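Local coordinates for protein endoglucanase EG-II (Hypocrea jecorina, PDB 3QR3) that hydrolyses internal beta-1,4-glucosidic bonds in cellulose as a fungal endoglucanase of glycoside hydrolase family 5, built on a TIM-barrel catalytic domain, at residues N9-F13 against K85-L89; V28-L32 against Y41-I45; W66-N72 against A108-G112; G113-Q117 against D152-W158; L245-R250 against N283-Y287. The contacts are given in a common frame with arbitrary orientation. Numbering follows the deposited sequence.

How the interactions relate
All five contacts belong to one TIM barrel, an eight-stranded parallel barrel wrapped by helices. Interactions 1 and 2 are neighbours, with centres about 7 Å apart. They touch through Gly12 and Tyr29, and interaction 2 joins the loop after strand 5-11 to the start of helix 44-55. Interaction 3 crosses interaction 1 along the chain; their centres are about 16 Å apart, and Phe13 and Lys85 pack on Tyr68. Interactions 3 and 4 share the small antiparallel sheet of strands 109-110 and 113-114. Interaction 5 comes last and sits across the chain's centre from interactions 1, 2 and 3. Together the contacts tie barrel strands, outer helices and connecting loops around much of the barrel.

Interaction 1: N9-F13 against K85-L89; sequences NIAGF and KYDQL
This is a buried apolar contact between the end of a barrel strand with the loop that follows it and an outer helix of the TIM barrel. Residues 9-11 finish strand 5-11, and residues 85-89 lie within helix 80-95. After the strand the chain turns at Gly12, phi/psi 142/-44, where a CB would jam against Ala11 O; this calls for glycine. The CA atoms come nearest at Phe13 and Tyr86, 7.7 Å, and at Ile10 and Leu89, 9.2 Å. Phe13 is the main contact residue. With chi1 in m, its ring reaches the helix and lies with CZ 3.7 Å from Tyr86 CA. Tyr86, chi1 in t, turns the edge of its ring to the face of Phe13. The T-shaped pair has centroids 5.3 Å apart and planes at 86°. Leu89, with chi1 t and chi2 p, places CD2 3.8 Å from Phe13 CE2, at the edge of that ring. Ile10 adds a looser touch, CG2 to Leu89 CD1 at 4.4 Å. Tyr86 OH hydrogen-bonds to Leu62 O, and Lys85 NZ to Phe35 O. Strand 59-64 closes the same core through Leu62 and Val64, while Tyr68 and Leu69 of helix 66-69 cover Phe13 and Tyr86.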
# COMPACT_ATOMS: atom_id res chain seq x y z
N ASN A 9 5.43 1.93 4.53
CA ASN A 9 4.15 1.62 5.14
C ASN A 9 4.18 1.95 6.62
O ASN A 9 5.08 1.52 7.33
CB ASN A 9 3.88 0.13 4.99
CG ASN A 9 3.36 -0.22 3.61
OD1 ASN A 9 2.16 -0.30 3.41
ND2 ASN A 9 4.27 -0.43 2.66
N ILE A 10 3.20 2.74 7.08
CA ILE A 10 3.04 3.10 8.49
C ILE A 10 1.89 2.27 9.02
O ILE A 10 0.74 2.68 8.97
CB ILE A 10 2.71 4.61 8.64
CG1 ILE A 10 3.72 5.45 7.84
CG2 ILE A 10 2.69 5.02 10.11
CD1 ILE A 10 5.14 5.40 8.40
N ALA A 11 2.21 1.08 9.51
CA ALA A 11 1.21 0.06 9.83
C ALA A 11 0.64 0.19 11.25
O ALA A 11 1.19 0.89 12.10
CB ALA A 11 1.79 -1.34 9.61
N GLY A 12 -0.47 -0.51 11.51
CA GLY A 12 -1.08 -0.52 12.82
C GLY A 12 -2.60 -0.52 12.80
O GLY A 12 -3.24 -1.27 13.56
N PHE A 13 -3.19 0.31 11.94
CA PHE A 13 -4.65 0.29 11.79
C PHE A 13 -5.09 -1.05 11.19
O PHE A 13 -6.29 -1.38 11.15
CB PHE A 13 -5.15 1.45 10.92
CG PHE A 13 -5.39 2.75 11.68
CD1 PHE A 13 -6.53 2.91 12.46
CD2 PHE A 13 -4.51 3.81 11.58
CE1 PHE A 13 -6.77 4.11 13.13
CE2 PHE A 13 -4.73 5.00 12.25
CZ PHE A 13 -5.87 5.15 13.04
N LYS A 85 -10.36 8.94 13.65
CA LYS A 85 -9.03 8.51 14.07
C LYS A 85 -8.13 8.27 12.85
O LYS A 85 -7.02 8.77 12.78
CB LYS A 85 -9.13 7.24 14.92
CG LYS A 85 -9.77 7.44 16.30
CD LYS A 85 -8.93 8.38 17.16
CE LYS A 85 -9.48 8.49 18.59
NZ LYS A 85 -8.52 9.19 19.49
N TYR A 86 -8.61 7.49 11.89
CA TYR A 86 -7.82 7.20 10.70
C TYR A 86 -7.46 8.47 9.93
O TYR A 86 -6.35 8.62 9.44
CB TYR A 86 -8.55 6.20 9.79
CG TYR A 86 -7.75 5.79 8.58
CD1 TYR A 86 -6.63 4.99 8.71
CD2 TYR A 86 -8.14 6.19 7.31
CE1 TYR A 86 -5.90 4.59 7.59
CE2 TYR A 86 -7.43 5.81 6.19
CZ TYR A 86 -6.31 5.01 6.33
OH TYR A 86 -5.60 4.64 5.23
N ASP A 87 -8.40 9.40 9.86
CA ASP A 87 -8.14 10.65 9.14
C ASP A 87 -7.01 11.46 9.77
O ASP A 87 -6.33 12.22 9.08
CB ASP A 87 -9.39 11.51 9.00
CG ASP A 87 -9.16 12.71 8.07
OD1 ASP A 87 -8.67 12.50 6.95
OD2 ASP A 87 -9.45 13.86 8.47
N GLN A 88 -6.80 11.31 11.07
CA GLN A 88 -5.70 12.03 11.71
C GLN A 88 -4.37 11.58 11.12
O GLN A 88 -3.47 12.38 10.92
CB GLN A 88 -5.68 11.82 13.24
CG GLN A 88 -6.81 12.50 13.98
CD GLN A 88 -6.82 12.14 15.47
OE1 GLN A 88 -5.78 11.85 16.05
NE2 GLN A 88 -8.00 12.15 16.07
N LEU A 89 -4.25 10.28 10.86
CA LEU A 89 -3.02 9.75 10.29
C LEU A 89 -2.89 10.21 8.82
O LEU A 89 -1.82 10.61 8.36
CB LEU A 89 -3.00 8.23 10.40
CG LEU A 89 -1.72 7.52 9.92
CD1 LEU A 89 -0.53 7.99 10.75
CD2 LEU A 89 -1.90 6.01 10.00

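Interaction 2: V28-L32 against Y41-I45; sequences VYPPL and YPDGI
Val28 opens the first segment in an extended conformation. Its carbonyl O accepts from water 1 at 3.2 Å, and the water also lies 2.9 Å from Tyr41 OH, bridging the segments. Tyr29 (chi1 t) turns its ring edge to the face of the Tyr41 ring, with centroids 4.8 Å apart and planes at 57°. Pro42 CD sits over the face of Tyr29, 3.9 Å from the ring centroid, in a CH-pi contact. Pro30 is polyproline-like and packs CD 3.8 Å from Tyr41 CE2; its O lies 3.4 Å from Tyr41 CD2, at the edge of that ring. Pro31, at phi/psi -82/52, is the centre of an inverse gamma turn, in which Leu32 N bonds weakly to Pro30 O at 3.0 Å. Pro31 O then accepts from Gly44 N at 2.8 Å. Here the backbones are closest, with CA atoms of Pro31 and Gly44 4.5 Å apart. An ideal CB on Gly44 would clash with Pro31 O, which favours glycine. Leu32, chi1 m and chi2 t, ends with CD2 3.8 Å from Ile45 CD1. The end-to-end directions of 29-32 and 41-45 are 46° apart. Asp43 is the N-cap of helix 44-55, its OD1 accepting from Gly46 N. This is the first beta-alpha loop of the TIM barrel, from strand 5-11 to helix 44-55, held at the helix start by the Pro31-Gly44 bond.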
# COMPACT_ATOMS: atom_id res chain seq x y z
N VAL A 28 -6.68 -3.70 16.68
CA VAL A 28 -5.90 -2.65 16.00
C VAL A 28 -4.93 -2.02 17.00
O VAL A 28 -5.21 -1.97 18.19
CB VAL A 28 -6.79 -1.55 15.38
CG1 VAL A 28 -7.68 -2.14 14.28
CG2 VAL A 28 -7.62 -0.86 16.46
N TYR A 29 -3.79 -1.55 16.50
CA TYR A 29 -2.82 -0.86 17.35
C TYR A 29 -2.30 0.30 16.50
O TYR A 29 -1.19 0.26 15.98
CB TYR A 29 -1.67 -1.80 17.76
CG TYR A 29 -0.71 -1.25 18.81
CD1 TYR A 29 -1.17 -0.51 19.89
CD2 TYR A 29 0.66 -1.50 18.74
CE1 TYR A 29 -0.30 -0.01 20.86
CE2 TYR A 29 1.54 -1.01 19.70
CZ TYR A 29 1.05 -0.26 20.76
OH TYR A 29 1.91 0.23 21.73
N PRO A 30 -3.14 1.34 16.33
CA PRO A 30 -2.85 2.40 15.36
C PRO A 30 -1.63 3.21 15.75
O PRO A 30 -1.40 3.44 16.94
CB PRO A 30 -4.12 3.26 15.38
CG PRO A 30 -5.21 2.32 15.94
CD PRO A 30 -4.46 1.52 16.97
N PRO A 31 -0.83 3.64 14.75
CA PRO A 31 0.37 4.45 14.98
C PRO A 31 0.04 5.94 15.14
O PRO A 31 0.60 6.79 14.44
CB PRO A 31 1.18 4.22 13.69
CG PRO A 31 0.14 3.97 12.63
CD PRO A 31 -1.07 3.36 13.32
N LEU A 32 -0.89 6.24 16.04
CA LEU A 32 -1.17 7.61 16.45
C LEU A 32 -0.84 7.70 17.94
O LEU A 32 -1.45 6.99 18.76
CB LEU A 32 -2.64 7.97 16.24
CG LEU A 32 -3.07 8.20 14.80
CD1 LEU A 32 -4.59 8.29 14.72
CD2 LEU A 32 -2.42 9.48 14.25
N TYR A 41 0.91 5.30 22.36
CA TYR A 41 0.83 4.43 21.18
C TYR A 41 1.98 4.84 20.26
O TYR A 41 2.59 5.89 20.45
CB TYR A 41 -0.54 4.56 20.49
CG TYR A 41 -1.62 3.62 21.02
CD1 TYR A 41 -1.80 3.43 22.40
CD2 TYR A 41 -2.45 2.93 20.16
CE1 TYR A 41 -2.79 2.57 22.88
CE2 TYR A 41 -3.45 2.08 20.63
CZ TYR A 41 -3.61 1.90 22.00
OH TYR A 41 -4.59 1.06 22.46
N PRO A 42 2.30 4.00 19.26
CA PRO A 42 3.41 4.32 18.35
C PRO A 42 3.19 5.66 17.64
O PRO A 42 2.05 6.01 17.32
CB PRO A 42 3.39 3.15 17.36
CG PRO A 42 2.83 2.01 18.19
CD PRO A 42 1.74 2.67 18.98
N ASP A 43 4.29 6.39 17.41
CA ASP A 43 4.22 7.76 16.92
C ASP A 43 4.39 7.81 15.40
O ASP A 43 5.43 8.23 14.89
CB ASP A 43 5.30 8.60 17.62
CG ASP A 43 5.19 10.08 17.29
OD1 ASP A 43 4.22 10.48 16.63
OD2 ASP A 43 6.09 10.85 17.70
N GLY A 44 3.37 7.37 14.69
CA GLY A 44 3.42 7.30 13.23
C GLY A 44 3.65 8.65 12.57
O GLY A 44 4.36 8.75 11.58
N ILE A 45 3.06 9.69 13.13
CA ILE A 45 3.17 11.01 12.54
C ILE A 45 4.57 11.56 12.73
O ILE A 45 5.14 12.15 11.82
CB ILE A 45 2.11 11.97 13.09
CG1 ILE A 45 0.72 11.49 12.67
CG2 ILE A 45 2.38 13.38 12.59
CD1 ILE A 45 -0.40 12.44 12.99
O HOH W 1 -6.43 -0.02 20.44

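Interaction 3: W66-N72 against A108-G112; sequences WQYLVNN and ARWNG
Trp110 is the centre of this contact. It joins two loop regions of the TIM barrel: helix 66-69 after strand 59-64, and strand 109-110 after strand 99-104. The CB of Trp110 points toward helix 66-69, and with chi1 in t and chi2 at -78° the indole packs against it. Trp66, chi1 t and chi2 -6°, offers a ring face to it. The edge of the Trp110 six-membered ring meets the Trp66 five-membered ring with centroids 4.7 Å apart and planes at 73°, an edge-to-face pair. Trp66 CD2 lies 3.4 Å from Trp110 CE3. Gln67, with chi1 m and chi2 p, folds its chain over the face of Trp110. Its CG stands 3.7 Å from the centroid of the six-membered ring, a CH-pi contact. Gln67 NE2 donates to Asn111 OD1 at 3.0 Å and also hydrogen-bonds to Gly21 O. Val70, chi1 m, puts CG2 3.9 Å from Trp110 CH2, at the ring edge. The CA atoms of Trp66 and Trp110 are 7.9 Å apart. Helix 66-69 ends in a Schellman motif, with Asn72 N to Gln67 O at 2.8 Å, Asn71 N to Tyr68 O at 3.1 Å, and Asn71 at positive phi. Asn72 OD1 accepts from water 2 at 2.6 Å; the water accepts from Asn111 ND2 at 3.3 Å. Aromatic packing thus supplies the body of the contact, while amide and water bonds give it a directional, hydrated edge.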
# COMPACT_ATOMS: atom_id res chain seq x y z
N TRP A 66 -10.85 -2.95 6.59
CA TRP A 66 -12.21 -2.62 6.16
C TRP A 66 -13.16 -2.61 7.37
O TRP A 66 -13.91 -1.66 7.58
CB TRP A 66 -12.66 -3.66 5.14
CG TRP A 66 -13.97 -3.44 4.47
CD1 TRP A 66 -14.90 -2.46 4.72
CD2 TRP A 66 -14.52 -4.25 3.44
NE1 TRP A 66 -15.98 -2.61 3.88
CE2 TRP A 66 -15.78 -3.72 3.09
CE3 TRP A 66 -14.07 -5.40 2.77
CZ2 TRP A 66 -16.59 -4.28 2.10
CZ3 TRP A 66 -14.87 -5.96 1.79
CH2 TRP A 66 -16.12 -5.40 1.47
N GLN A 67 -13.10 -3.66 8.17
CA GLN A 67 -14.00 -3.81 9.32
C GLN A 67 -13.86 -2.64 10.27
O GLN A 67 -14.83 -2.20 10.88
CB GLN A 67 -13.75 -5.13 10.06
CG GLN A 67 -14.22 -6.37 9.29
CD GLN A 67 -13.16 -6.93 8.34
OE1 GLN A 67 -12.32 -6.18 7.80
NE2 GLN A 67 -13.17 -8.24 8.15
N TYR A 68 -12.64 -2.12 10.39
CA TYR A 68 -12.41 -1.00 11.28
C TYR A 68 -13.16 0.26 10.82
O TYR A 68 -13.80 0.95 11.62
CB TYR A 68 -10.91 -0.68 11.39
CG TYR A 68 -10.67 0.50 12.29
CD1 TYR A 68 -10.74 0.37 13.67
CD2 TYR A 68 -10.40 1.75 11.76
CE1 TYR A 68 -10.55 1.44 14.50
CE2 TYR A 68 -10.20 2.84 12.58
CZ TYR A 68 -10.27 2.68 13.95
OH TYR A 68 -10.08 3.77 14.76
N LEU A 69 -13.08 0.55 9.52
CA LEU A 69 -13.63 1.80 9.00
C LEU A 69 -15.15 1.85 9.12
O LEU A 69 -15.72 2.92 9.34
CB LEU A 69 -13.21 2.02 7.54
CG LEU A 69 -11.72 2.35 7.35
CD1 LEU A 69 -11.40 2.54 5.88
CD2 LEU A 69 -11.30 3.59 8.15
N VAL A 70 -15.80 0.70 8.99
CA VAL A 70 -17.25 0.65 9.09
C VAL A 70 -17.70 0.05 10.42
O VAL A 70 -18.86 -0.28 10.59
CB VAL A 70 -17.87 -0.14 7.93
CG1 VAL A 70 -17.63 0.59 6.60
CG2 VAL A 70 -17.31 -1.56 7.89
N ASN A 71 -16.76 -0.09 11.35
CA ASN A 71 -17.02 -0.76 12.63
C ASN A 71 -17.86 -2.03 12.47
O ASN A 71 -18.90 -2.19 13.11
CB ASN A 71 -17.69 0.21 13.62
CG ASN A 71 -17.68 -0.33 15.06
OD1 ASN A 71 -16.72 -0.94 15.51
ND2 ASN A 71 -18.76 -0.07 15.79
N ASN A 72 -17.39 -2.94 11.61
CA ASN A 72 -18.04 -4.24 11.40
C ASN A 72 -19.43 -4.21 10.76
O ASN A 72 -20.08 -5.25 10.67
CB ASN A 72 -18.07 -5.03 12.70
CG ASN A 72 -16.68 -5.30 13.24
OD1 ASN A 72 -15.86 -5.97 12.60
ND2 ASN A 72 -16.39 -4.76 14.42
N ALA A 108 -9.04 -9.00 -0.57
CA ALA A 108 -10.22 -9.15 -1.43
C ALA A 108 -11.34 -9.90 -0.73
O ALA A 108 -12.22 -10.47 -1.36
CB ALA A 108 -9.87 -9.82 -2.77
N ARG A 109 -11.31 -9.88 0.60
CA ARG A 109 -12.20 -10.70 1.39
C ARG A 109 -12.79 -9.95 2.57
O ARG A 109 -12.25 -8.95 3.04
CB ARG A 109 -11.46 -11.94 1.89
CG ARG A 109 -11.25 -13.02 0.83
CD ARG A 109 -10.28 -14.09 1.36
NE ARG A 109 -10.12 -15.21 0.43
CZ ARG A 109 -9.41 -15.16 -0.69
NH1 ARG A 109 -8.80 -14.03 -1.04
NH2 ARG A 109 -9.31 -16.23 -1.46
N TRP A 110 -13.92 -10.45 3.06
CA TRP A 110 -14.47 -10.01 4.33
C TRP A 110 -14.81 -11.26 5.12
O TRP A 110 -15.70 -12.03 4.73
CB TRP A 110 -15.70 -9.13 4.08
CG TRP A 110 -16.56 -8.79 5.28
CD1 TRP A 110 -17.49 -9.60 5.89
CD2 TRP A 110 -16.63 -7.52 5.95
NE1 TRP A 110 -18.11 -8.92 6.92
CE2 TRP A 110 -17.60 -7.64 6.97
CE3 TRP A 110 -15.97 -6.30 5.79
CZ2 TRP A 110 -17.91 -6.59 7.84
CZ3 TRP A 110 -16.28 -5.25 6.65
CH2 TRP A 110 -17.24 -5.41 7.67
N ASN A 111 -14.08 -11.49 6.21
CA ASN A 111 -14.30 -12.67 7.05
C ASN A 111 -14.39 -13.98 6.26
O ASN A 111 -15.29 -14.79 6.47
CB ASN A 111 -15.55 -12.49 7.93
CG ASN A 111 -15.44 -11.28 8.85
OD1 ASN A 111 -14.35 -10.78 9.09
ND2 ASN A 111 -16.58 -10.79 9.34
N GLY A 112 -13.45 -14.19 5.36
CA GLY A 112 -13.39 -15.43 4.61
C GLY A 112 -14.16 -15.44 3.30
O GLY A 112 -13.98 -16.35 2.49
O HOH W 2 -16.58 -8.16 11.33

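Interaction 4: G113-Q117 against D152-W158; sequences GIIGQ and DVNINTW
The side-chain amide of Gln117 makes both hydrogen bonds between the segments. Its OE1 accepts from Asn154 N at 2.8 Å, and its NE2 donates weakly to Asn154 O at 3.1 Å. With chi1 m and chi2 t the side chain is extended and reaches the start of helix 155-171. Asn154 is the N-cap of that helix: its OD1 accepts from Thr157 N at 3.0 Å and more weakly from Asn156 N at 2.9 Å. Gln117 ends a type II beta turn from Ile114, closed by Gln117 N to Ile114 O at 2.9 Å, with Gly116 at positive phi. The contact therefore joins the turn after strand 113-114 to a capped helix start of the TIM barrel. The nearest CA pairs are Ile114 with Val153, 7.3 Å, and Gly116 with Thr157, 7.2 Å. Around the polar centre, Ile114 CG2 packs 3.7 Å from Val153 CG1. Gln117 NE2 lies 3.5 Å from Thr157 CB. Ile115 CD1 meets the edge of the Trp158 ring, 4.3 Å from CZ3, beside Phe125 of helix 122-136.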
# COMPACT_ATOMS: atom_id res chain seq x y z
N GLY A 113 -15.02 -14.45 3.09
CA GLY A 113 -15.81 -14.39 1.86
C GLY A 113 -15.19 -13.46 0.83
O GLY A 113 -14.79 -12.34 1.15
N ILE A 114 -15.11 -13.91 -0.42
CA ILE A 114 -14.48 -13.11 -1.47
C ILE A 114 -15.45 -12.07 -2.04
O ILE A 114 -16.57 -12.40 -2.42
CB ILE A 114 -13.97 -13.99 -2.61
CG1 ILE A 114 -12.85 -14.90 -2.12
CG2 ILE A 114 -13.48 -13.13 -3.77
CD1 ILE A 114 -12.55 -16.05 -3.10
N ILE A 115 -15.01 -10.82 -2.08
CA ILE A 115 -15.82 -9.75 -2.64
C ILE A 115 -16.29 -10.13 -4.05
O ILE A 115 -15.48 -10.40 -4.93
CB ILE A 115 -15.04 -8.43 -2.71
CG1 ILE A 115 -14.62 -7.97 -1.31
CG2 ILE A 115 -15.85 -7.35 -3.38
CD1 ILE A 115 -13.50 -6.90 -1.36
N GLY A 116 -17.61 -10.15 -4.25
CA GLY A 116 -18.19 -10.41 -5.55
C GLY A 116 -18.14 -11.87 -5.97
O GLY A 116 -18.55 -12.21 -7.07
N GLN A 117 -17.64 -12.73 -5.09
CA GLN A 117 -17.48 -14.14 -5.42
C GLN A 117 -17.88 -15.04 -4.24
O GLN A 117 -17.18 -15.99 -3.90
CB GLN A 117 -16.03 -14.42 -5.88
CG GLN A 117 -15.61 -13.51 -7.05
CD GLN A 117 -14.14 -13.64 -7.44
OE1 GLN A 117 -13.52 -14.70 -7.28
NE2 GLN A 117 -13.58 -12.56 -7.97
N ASP A 152 -6.11 -16.06 -4.89
CA ASP A 152 -7.03 -17.16 -5.12
C ASP A 152 -8.44 -16.64 -5.42
O ASP A 152 -9.41 -17.16 -4.90
CB ASP A 152 -7.04 -18.09 -3.91
CG ASP A 152 -5.63 -18.51 -3.50
OD1 ASP A 152 -5.00 -19.26 -4.27
OD2 ASP A 152 -5.16 -18.09 -2.42
N VAL A 153 -8.54 -15.59 -6.23
CA VAL A 153 -9.85 -15.14 -6.70
C VAL A 153 -9.95 -15.34 -8.22
O VAL A 153 -8.94 -15.57 -8.88
CB VAL A 153 -10.11 -13.66 -6.36
CG1 VAL A 153 -9.91 -13.41 -4.86
CG2 VAL A 153 -9.21 -12.73 -7.19
N ASN A 154 -11.17 -15.29 -8.76
CA ASN A 154 -11.37 -15.27 -10.20
C ASN A 154 -10.97 -13.89 -10.71
O ASN A 154 -11.62 -12.89 -10.39
CB ASN A 154 -12.85 -15.54 -10.54
CG ASN A 154 -13.12 -15.59 -12.05
OD1 ASN A 154 -12.82 -14.64 -12.78
ND2 ASN A 154 -13.69 -16.69 -12.52
N ILE A 155 -9.89 -13.83 -11.49
CA ILE A 155 -9.35 -12.55 -11.90
C ILE A 155 -10.30 -11.77 -12.81
O ILE A 155 -10.27 -10.53 -12.82
CB ILE A 155 -7.96 -12.69 -12.59
CG1 ILE A 155 -7.30 -11.32 -12.71
CG2 ILE A 155 -8.09 -13.36 -13.94
CD1 ILE A 155 -7.10 -10.60 -11.40
N ASN A 156 -11.13 -12.47 -13.58
CA ASN A 156 -12.05 -11.79 -14.48
C ASN A 156 -13.12 -11.07 -13.67
O ASN A 156 -13.41 -9.90 -13.90
CB ASN A 156 -12.71 -12.78 -15.45
CG ASN A 156 -11.70 -13.54 -16.29
OD1 ASN A 156 -11.06 -12.97 -17.17
ND2 ASN A 156 -11.56 -14.83 -16.02
N THR A 157 -13.70 -11.78 -12.72
CA THR A 157 -14.69 -11.18 -11.85
C THR A 157 -14.08 -10.07 -11.00
O THR A 157 -14.67 -9.00 -10.84
CB THR A 157 -15.34 -12.25 -10.96
OG1 THR A 157 -15.78 -13.33 -11.80
CG2 THR A 157 -16.53 -11.68 -10.20
N TRP A 158 -12.88 -10.30 -10.46
CA TRP A 158 -12.18 -9.26 -9.69
C TRP A 158 -11.96 -7.96 -10.49
O TRP A 158 -12.21 -6.87 -9.98
CB TRP A 158 -10.85 -9.79 -9.12
CG TRP A 158 -10.07 -8.75 -8.34
CD1 TRP A 158 -8.83 -8.26 -8.63
CD2 TRP A 158 -10.50 -8.07 -7.14
NE1 TRP A 158 -8.45 -7.33 -7.69
CE2 TRP A 158 -9.46 -7.19 -6.77
CE3 TRP A 158 -11.65 -8.13 -6.36
CZ2 TRP A 158 -9.55 -6.38 -5.65
CZ3 TRP A 158 -11.73 -7.32 -5.24
CH2 TRP A 158 -10.68 -6.45 -4.90

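Interaction 5: L245-R250 against N283-Y287; sequences LATWLR and NSDVY. With SO4 (sulfate ion), chain K.
Asn283 lies in the loop between helix 267-281 and strand 287-296. Its OD1 accepts from Arg250 NH2 at 2.7 Å and from water 3 at 2.7 Å; Arg250 NH1 donates to the same water at 2.9 Å. Asp285 (chi1 p) makes a bidentate salt bridge to the arginine. OD2 takes Arg250 NE at 2.7 Å and OD1 takes Arg250 NH2 at 2.9 Å. Val286 points toward the helix, with CB 3.6 Å from Leu249 CB and CG1 3.6 Å from Arg250 CA; the CA atoms of Leu249 and Val286 are 6.0 Å apart. Tyr287, chi1 m, lies against helix 238-251 with CE1 3.8 Å from Leu249 CD1 and CE2 4.0 Å from Ala246 CB. Its OH hydrogen-bonds to Phe242 O. Away from this loop, Trp248 NE1 donates to O4 of a sulfate ion, probably from the crystallisation liquor, at 3.0 Å. The loop before the last barrel strand is thus fixed to the helix by a charged, directional guanidinium network at the surface, over an apolar layer beneath.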
# COMPACT_ATOMS: atom_id res chain seq x y z
N LEU A 245 8.40 -6.92 -16.32
CA LEU A 245 7.30 -5.99 -16.06
C LEU A 245 7.57 -4.63 -16.69
O LEU A 245 6.69 -4.03 -17.30
CB LEU A 245 7.04 -5.86 -14.55
CG LEU A 245 5.89 -4.94 -14.14
CD1 LEU A 245 4.59 -5.29 -14.89
CD2 LEU A 245 5.67 -5.02 -12.63
N ALA A 246 8.80 -4.12 -16.54
CA ALA A 246 9.17 -2.84 -17.14
C ALA A 246 8.89 -2.83 -18.65
O ALA A 246 8.32 -1.88 -19.19
CB ALA A 246 10.64 -2.51 -16.87
N THR A 247 9.32 -3.89 -19.32
CA THR A 247 9.13 -4.04 -20.76
C THR A 247 7.65 -3.97 -21.11
O THR A 247 7.25 -3.22 -22.00
CB THR A 247 9.69 -5.38 -21.26
OG1 THR A 247 11.10 -5.43 -20.97
CG2 THR A 247 9.46 -5.54 -22.77
N TRP A 248 6.85 -4.76 -20.39
CA TRP A 248 5.41 -4.79 -20.61
C TRP A 248 4.78 -3.41 -20.37
O TRP A 248 4.00 -2.92 -21.20
CB TRP A 248 4.75 -5.84 -19.70
CG TRP A 248 3.28 -5.95 -19.96
CD1 TRP A 248 2.67 -6.71 -20.91
CD2 TRP A 248 2.23 -5.24 -19.27
NE1 TRP A 248 1.31 -6.53 -20.86
CE2 TRP A 248 1.02 -5.63 -19.86
CE3 TRP A 248 2.21 -4.32 -18.22
CZ2 TRP A 248 -0.22 -5.14 -19.43
CZ3 TRP A 248 0.98 -3.83 -17.80
CH2 TRP A 248 -0.21 -4.24 -18.40
N LEU A 249 5.12 -2.79 -19.25
CA LEU A 249 4.61 -1.47 -18.93
C LEU A 249 4.96 -0.46 -20.01
O LEU A 249 4.13 0.38 -20.39
CB LEU A 249 5.19 -0.99 -17.60
CG LEU A 249 4.65 -1.69 -16.34
CD1 LEU A 249 5.46 -1.28 -15.12
CD2 LEU A 249 3.17 -1.39 -16.14
N ARG A 250 6.19 -0.53 -20.50
CA ARG A 250 6.70 0.50 -21.39
C ARG A 250 6.04 0.37 -22.76
O ARG A 250 5.65 1.36 -23.37
CB ARG A 250 8.22 0.41 -21.50
CG ARG A 250 8.87 1.60 -22.19
CD ARG A 250 10.40 1.56 -22.10
NE ARG A 250 10.85 1.84 -20.74
CZ ARG A 250 11.51 0.97 -19.97
NH1 ARG A 250 11.84 -0.22 -20.45
NH2 ARG A 250 11.87 1.32 -18.73
N ASN A 283 14.41 2.71 -14.21
CA ASN A 283 13.21 2.52 -15.03
C ASN A 283 12.06 3.36 -14.50
O ASN A 283 10.94 2.87 -14.35
CB ASN A 283 12.82 1.03 -15.06
CG ASN A 283 13.79 0.20 -15.88
OD1 ASN A 283 13.58 -0.01 -17.08
ND2 ASN A 283 14.86 -0.27 -15.24
N SER A 284 12.36 4.62 -14.22
CA SER A 284 11.40 5.50 -13.55
C SER A 284 10.36 6.05 -14.49
O SER A 284 9.47 6.78 -14.07
CB SER A 284 12.13 6.67 -12.85
OG SER A 284 12.80 7.49 -13.80
N ASP A 285 10.48 5.72 -15.78
CA ASP A 285 9.42 6.08 -16.72
C ASP A 285 8.19 5.18 -16.50
O ASP A 285 7.05 5.63 -16.65
CB ASP A 285 9.90 6.02 -18.18
CG ASP A 285 10.34 4.63 -18.61
OD1 ASP A 285 11.02 3.93 -17.83
OD2 ASP A 285 10.01 4.24 -19.75
N VAL A 286 8.42 3.93 -16.14
CA VAL A 286 7.31 3.00 -15.89
C VAL A 286 7.04 2.73 -14.40
O VAL A 286 5.92 2.38 -14.02
CB VAL A 286 7.51 1.66 -16.65
CG1 VAL A 286 7.59 1.92 -18.16
CG2 VAL A 286 8.77 0.95 -16.17
N TYR A 287 8.06 2.88 -13.56
CA TYR A 287 7.84 2.73 -12.12
C TYR A 287 7.67 4.09 -11.44
O TYR A 287 8.53 4.96 -11.55
CB TYR A 287 8.95 1.91 -11.46
CG TYR A 287 8.99 0.49 -11.96
CD1 TYR A 287 7.91 -0.36 -11.76
CD2 TYR A 287 10.09 -0.00 -12.65
CE1 TYR A 287 7.92 -1.66 -12.22
CE2 TYR A 287 10.11 -1.31 -13.12
CZ TYR A 287 9.02 -2.13 -12.90
OH TYR A 287 9.02 -3.43 -13.35
S SO4 K . -2.32 -6.90 -22.40
O1 SO4 K . -2.76 -7.18 -21.05
O2 SO4 K . -3.20 -7.60 -23.34
O3 SO4 K . -2.41 -5.45 -22.63
O4 SO4 K . -0.95 -7.38 -22.56
O HOH W 3 13.58 -1.96 -18.93